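Local coordinates for translation initiation factor eif-2b-like protein (PDB 4ZEO) that probably acts in translation initiation as the delta subunit of eIF2B, the guanine nucleotide exchange factor for eIF2, at residues D173-L178 and R291-E296; A361-A364 and L368-P371. One frame throughout, in Å; residues are numbered along the deposited sequence.

Interaction 1. Residues D173-L178 and R291-E296; sequences DSISRL and RHRLVE
Arg293 meets Ile175 with the flat end of its side chain, and the two side chains cross at about a right angle. The CG2 methyl of Ile175 lies over one face of the guanidinium, 4.2 Å from Arg293 CZ, while Ile175 CG1 comes within 3.5 Å of Arg293 NH1. The chain of Arg293 first runs out extended, CG anti to the backbone N (chi1 174°), and then bends at chi3, which brings the guanidinium round to the isoleucine.

Asp173 approaches the same guanidinium obliquely. Its OD2 stays 4.3 Å from Arg293 NE, too far for a salt bridge, and a water spans the gap: it donates to Asp173 OD2 at 2.9 Å and accepts from Arg293 NH1 at 3.0 Å, sitting at the guanidinium edge, in plane. The direct ion pairs of Arg293 are made with Glu269 on helix 246-277, through NH2, and with Glu393, through NH1. With two glutamates paired to it and Asp173 close by, its positive charge would be expected to be favoured.

The contact brings together two helix starts. Helix 174-191 belongs to the helical N-terminal half, whereas helix 293-304 follows strand 285-289 of the Rossmann-like parallel sheet, and each is preceded by a side-chain N-cap. Asp173 OD2 accepts from Ser176 N at 3.2 Å, met from above the carboxylate plane, and Asp173 OD1 is held by the hydroxyl of Ser176 on its syn side, 17° out of plane. With both oxygens engaged, the carboxylate that carries the bridging water has its rotation fixed. On the other helix His292 ND1 accepts from Leu294 N, while His292 NE2 is bonded to Gly359 O. Ile175 also touches the side chain of Ile265 on helix 246-277.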
loop_
_atom_site.group_PDB
_atom_site.type_symbol
_atom_site.label_atom_id
_atom_site.label_comp_id
_atom_site.label_asym_id
_atom_site.label_seq_id
_atom_site.Cartn_x
_atom_site.Cartn_y
_atom_site.Cartn_z
ATOM N N ASP A 173 -5.597 -3.850 2.740
ATOM C CA ASP A 173 -4.554 -2.854 2.524
ATOM C C ASP A 173 -4.801 -2.000 1.278
ATOM O O ASP A 173 -5.513 -2.397 0.356
ATOM C CB ASP A 173 -3.186 -3.522 2.466
ATOM C CG ASP A 173 -3.075 -4.499 1.344
ATOM O OD1 ASP A 173 -3.898 -5.440 1.304
ATOM O OD2 ASP A 173 -2.175 -4.317 0.501
ATOM N N SER A 174 -4.217 -0.808 1.289
ATOM C CA SER A 174 -4.403 0.179 0.239
ATOM C C SER A 174 -3.893 -0.298 -1.124
ATOM O O SER A 174 -4.481 0.027 -2.153
ATOM C CB SER A 174 -3.710 1.492 0.617
ATOM O OG SER A 174 -2.358 1.263 0.934
ATOM N N ILE A 175 -2.790 -1.035 -1.129
ATOM C CA ILE A 175 -2.222 -1.541 -2.367
ATOM C C ILE A 175 -3.095 -2.624 -3.011
ATOM O O ILE A 175 -3.315 -2.583 -4.225
ATOM C CB ILE A 175 -0.791 -2.043 -2.122
ATOM C CG1 ILE A 175 0.069 -0.831 -1.807
ATOM C CG2 ILE A 175 -0.211 -2.718 -3.327
ATOM C CD1 ILE A 175 -0.044 0.253 -2.842
ATOM N N SER A 176 -3.612 -3.559 -2.207
ATOM C CA SER A 176 -4.532 -4.595 -2.699
ATOM C C SER A 176 -5.793 -3.944 -3.210
ATOM O O SER A 176 -6.346 -4.334 -4.237
ATOM C CB SER A 176 -4.944 -5.574 -1.601
ATOM O OG SER A 176 -3.893 -6.414 -1.213
ATOM N N ARG A 177 -6.256 -2.952 -2.466
ATOM C CA ARG A 177 -7.455 -2.248 -2.866
ATOM C C ARG A 177 -7.212 -1.556 -4.210
ATOM O O ARG A 177 -8.046 -1.655 -5.116
ATOM C CB ARG A 177 -7.879 -1.249 -1.788
ATOM C CG ARG A 177 -8.443 -1.898 -0.542
ATOM C CD ARG A 177 -8.614 -0.855 0.559
ATOM N NE ARG A 177 -9.655 0.099 0.191
ATOM C CZ ARG A 177 -9.896 1.242 0.824
ATOM N NH1 ARG A 177 -9.162 1.596 1.877
ATOM N NH2 ARG A 177 -10.874 2.032 0.394
ATOM N N LEU A 178 -6.052 -0.919 -4.357
ATOM C CA LEU A 178 -5.743 -0.182 -5.581
ATOM C C LEU A 178 -5.686 -1.114 -6.810
ATOM O O LEU A 178 -6.290 -0.827 -7.848
ATOM C CB LEU A 178 -4.421 0.595 -5.429
ATOM C CG LEU A 178 -3.898 1.278 -6.707
ATOM C CD1 LEU A 178 -4.888 2.282 -7.263
ATOM C CD2 LEU A 178 -2.558 1.947 -6.481
ATOM N N ARG A 291 1.946 -7.565 10.801
ATOM C CA ARG A 291 2.380 -8.079 9.520
ATOM C C ARG A 291 2.137 -7.124 8.378
ATOM O O ARG A 291 1.006 -6.942 7.956
ATOM C CB ARG A 291 1.669 -9.382 9.234
ATOM C CG ARG A 291 2.092 -10.039 7.960
ATOM C CD ARG A 291 1.233 -11.250 7.737
ATOM N NE ARG A 291 1.790 -12.108 6.711
ATOM C CZ ARG A 291 1.317 -13.315 6.425
ATOM N NH1 ARG A 291 0.298 -13.798 7.117
ATOM N NH2 ARG A 291 1.874 -14.038 5.467
ATOM N N HIS A 292 3.209 -6.544 7.851
ATOM C CA HIS A 292 3.082 -5.705 6.672
ATOM C C HIS A 292 3.826 -6.376 5.525
ATOM O O HIS A 292 4.994 -6.751 5.666
ATOM C CB HIS A 292 3.647 -4.301 6.910
ATOM C CG HIS A 292 3.187 -3.290 5.898
ATOM N ND1 HIS A 292 3.753 -3.175 4.646
ATOM C CD2 HIS A 292 2.220 -2.343 5.969
ATOM C CE1 HIS A 292 3.144 -2.204 3.983
ATOM N NE2 HIS A 292 2.209 -1.690 4.761
ATOM N N ARG A 293 3.172 -6.448 4.375
ATOM C CA ARG A 293 3.708 -7.145 3.207
ATOM C C ARG A 293 5.110 -6.658 2.769
ATOM O O ARG A 293 5.979 -7.463 2.463
ATOM C CB ARG A 293 2.708 -6.997 2.051
ATOM C CG ARG A 293 3.152 -7.539 0.710
ATOM C CD ARG A 293 2.174 -7.100 -0.400
ATOM N NE ARG A 293 1.835 -5.689 -0.220
ATOM C CZ ARG A 293 2.459 -4.690 -0.833
ATOM N NH1 ARG A 293 2.107 -3.427 -0.599
ATOM N NH2 ARG A 293 3.445 -4.958 -1.682
ATOM N N LEU A 294 5.343 -5.350 2.754
ATOM C CA LEU A 294 6.647 -4.839 2.345
ATOM C C LEU A 294 7.745 -5.292 3.326
ATOM O O LEU A 294 8.851 -5.648 2.903
ATOM C CB LEU A 294 6.621 -3.319 2.231
ATOM C CG LEU A 294 5.806 -2.732 1.083
ATOM C CD1 LEU A 294 5.937 -1.220 1.074
ATOM C CD2 LEU A 294 6.261 -3.307 -0.246
ATOM N N VAL A 295 7.439 -5.280 4.628
ATOM C CA VAL A 295 8.390 -5.730 5.634
ATOM C C VAL A 295 8.695 -7.222 5.472
ATOM O O VAL A 295 9.845 -7.640 5.460
ATOM C CB VAL A 295 7.862 -5.442 7.061
ATOM C CG1 VAL A 295 8.746 -6.099 8.130
ATOM C CG2 VAL A 295 7.734 -3.948 7.281
ATOM N N GLU A 296 7.652 -8.007 5.279
ATOM C CA GLU A 296 7.785 -9.440 5.056
ATOM C C GLU A 296 8.662 -9.765 3.840
ATOM O O GLU A 296 9.544 -10.630 3.925
ATOM C CB GLU A 296 6.391 -10.068 4.896
ATOM C CG GLU A 296 6.372 -11.572 4.656
ATOM C CD GLU A 296 4.971 -12.147 4.781
ATOM O OE1 GLU A 296 4.078 -11.453 5.313
ATOM O OE2 GLU A 296 4.749 -13.293 4.345
HETATM O O HOH W 1 0.084 -2.852 1.583
#

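Interaction 2. Residues A361-A364 and L368-P371; sequences AIFA and LHAP
His369 pairs with Ala361 through two backbone hydrogen bonds, the hydrogen-bonded pair of a short antiparallel beta hairpin. His369 N donates to Ala361 O at 2.9 Å, and Ala361 N returns a longer bond of 3.3 Å to His369 O. One step toward the turn, Ile362 and Leu368 form a non-hydrogen-bonded pair, where Leu368 CA offers its C-H to Ala361 O.

Side chains divide between the two faces of the hairpin. Ala361 CB and His369 CB lie side by side on one face, 4.1 Å apart. Ile362 and Leu368 point to the other, where the touching atoms are CG1 of the isoleucine and CD1 of the leucine, at 4.2 Å. That same CD1 branch of Leu368 also reaches back to Ala361 O.

Phe363, just past its strand, brings its ring to the histidine's side of the hairpin. The rings of Phe363 and His369 form an offset edge-to-face pair, the phenylalanine edge turned toward the imidazole face, with centroids 5.4 Å apart and planes at 72°. His369 CG stands anti to its own backbone nitrogen (chi1 -162°), which presents the ring to the edge carrying CE2 and CZ of Phe363.

Further out, strand 426-429 lines the other side of strand 368-371 and completes a three-stranded antiparallel sheet. Its backbone bonds from Thr429 to Leu368 and from Asp427 to Ala370 alternate with the bonds of His369 to Ala361. Phe426 of this strand adds a second ring against His369, Phe224 meets Phe363 nearly perpendicularly, and the loop around Asn396 and Asp398 binds the backbone of Ile362. Within the aromatic pair, Phe363 CE2 comes to 3.5 Å from His369 CB.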
loop_
_atom_site.group_PDB
_atom_site.type_symbol
_atom_site.label_atom_id
_atom_site.label_comp_id
_atom_site.label_asym_id
_atom_site.label_seq_id
_atom_site.Cartn_x
_atom_site.Cartn_y
_atom_site.Cartn_z
ATOM N N ALA A 361 -0.616 4.829 4.408
ATOM C CA ALA A 361 -0.404 6.079 3.683
ATOM C C ALA A 361 0.637 6.956 4.340
ATOM O O ALA A 361 0.984 6.768 5.514
ATOM C CB ALA A 361 -1.715 6.865 3.561
ATOM N N ILE A 362 1.118 7.938 3.581
ATOM C CA ILE A 362 1.966 8.973 4.151
ATOM C C ILE A 362 1.347 10.318 3.831
ATOM O O ILE A 362 1.017 10.613 2.684
ATOM C CB ILE A 362 3.395 8.884 3.639
ATOM C CG1 ILE A 362 3.980 7.543 4.077
ATOM C CG2 ILE A 362 4.206 10.045 4.168
ATOM C CD1 ILE A 362 5.409 7.404 3.892
ATOM N N PHE A 363 1.132 11.111 4.868
ATOM C CA PHE A 363 0.473 12.398 4.721
ATOM C C PHE A 363 1.460 13.432 4.213
ATOM O O PHE A 363 2.671 13.198 4.185
ATOM C CB PHE A 363 -0.127 12.845 6.060
ATOM C CG PHE A 363 -1.281 12.005 6.523
ATOM C CD1 PHE A 363 -2.528 12.132 5.936
ATOM C CD2 PHE A 363 -1.112 11.068 7.527
ATOM C CE1 PHE A 363 -3.584 11.355 6.357
ATOM C CE2 PHE A 363 -2.156 10.289 7.941
ATOM C CZ PHE A 363 -3.396 10.433 7.357
ATOM N N ALA A 364 0.920 14.583 3.831
ATOM C CA ALA A 364 1.691 15.704 3.309
ATOM C C ALA A 364 2.720 16.213 4.322
ATOM O O ALA A 364 3.792 16.676 3.945
ATOM C CB ALA A 364 0.756 16.814 2.893
ATOM N N LEU A 368 3.030 8.933 9.089
ATOM C CA LEU A 368 2.644 7.636 8.581
ATOM C C LEU A 368 1.313 7.214 9.184
ATOM O O LEU A 368 1.137 7.218 10.404
ATOM C CB LEU A 368 3.717 6.594 8.877
ATOM C CG LEU A 368 3.318 5.131 8.618
ATOM C CD1 LEU A 368 3.263 4.779 7.094
ATOM C CD2 LEU A 368 4.256 4.203 9.380
ATOM N N HIS A 369 0.367 6.924 8.297
ATOM C CA HIS A 369 -0.912 6.345 8.643
ATOM C C HIS A 369 -0.754 4.822 8.649
ATOM O O HIS A 369 -0.430 4.229 7.638
ATOM C CB HIS A 369 -1.963 6.788 7.635
ATOM C CG HIS A 369 -3.366 6.621 8.109
ATOM N ND1 HIS A 369 -4.307 5.902 7.403
ATOM C CD2 HIS A 369 -3.997 7.077 9.218
ATOM C CE1 HIS A 369 -5.453 5.926 8.055
ATOM N NE2 HIS A 369 -5.292 6.631 9.159
ATOM N N ALA A 370 -0.922 4.194 9.803
ATOM C CA ALA A 370 -0.584 2.777 9.938
ATOM C C ALA A 370 -1.436 2.155 11.054
ATOM O O ALA A 370 -2.011 2.895 11.857
ATOM C CB ALA A 370 0.922 2.613 10.208
ATOM N N PRO A 371 -1.528 0.808 11.105
ATOM C CA PRO A 371 -2.347 0.188 12.157
ATOM C C PRO A 371 -1.940 0.637 13.543
ATOM O O PRO A 371 -0.753 0.809 13.852
ATOM C CB PRO A 371 -2.079 -1.310 11.985
ATOM C CG PRO A 371 -1.760 -1.463 10.569
ATOM C CD PRO A 371 -0.958 -0.217 10.208
#

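Followed from the N terminus, the chain first passes Asp173-Leu178 and, after the helices that follow, meets them again at Arg291-Glu296, so interaction 1 closes a loop of 112 residues, mostly helical, that ends with the first strand of the parallel sheet. It joins the start of helix 174-191 to the start of helix 293-304, which follows strand 285-289. Interaction 2 opens later, in series, and closes a turn of just three residues; the two neither nest nor cross. Their nearest atoms are about 5 Å apart, and the short link before the hairpin connects them: Glu360 accepts from Ser174 N while its backbone bonds to His369. Asn396 likewise meets both, through Ser174 OG and the backbone of Ile362.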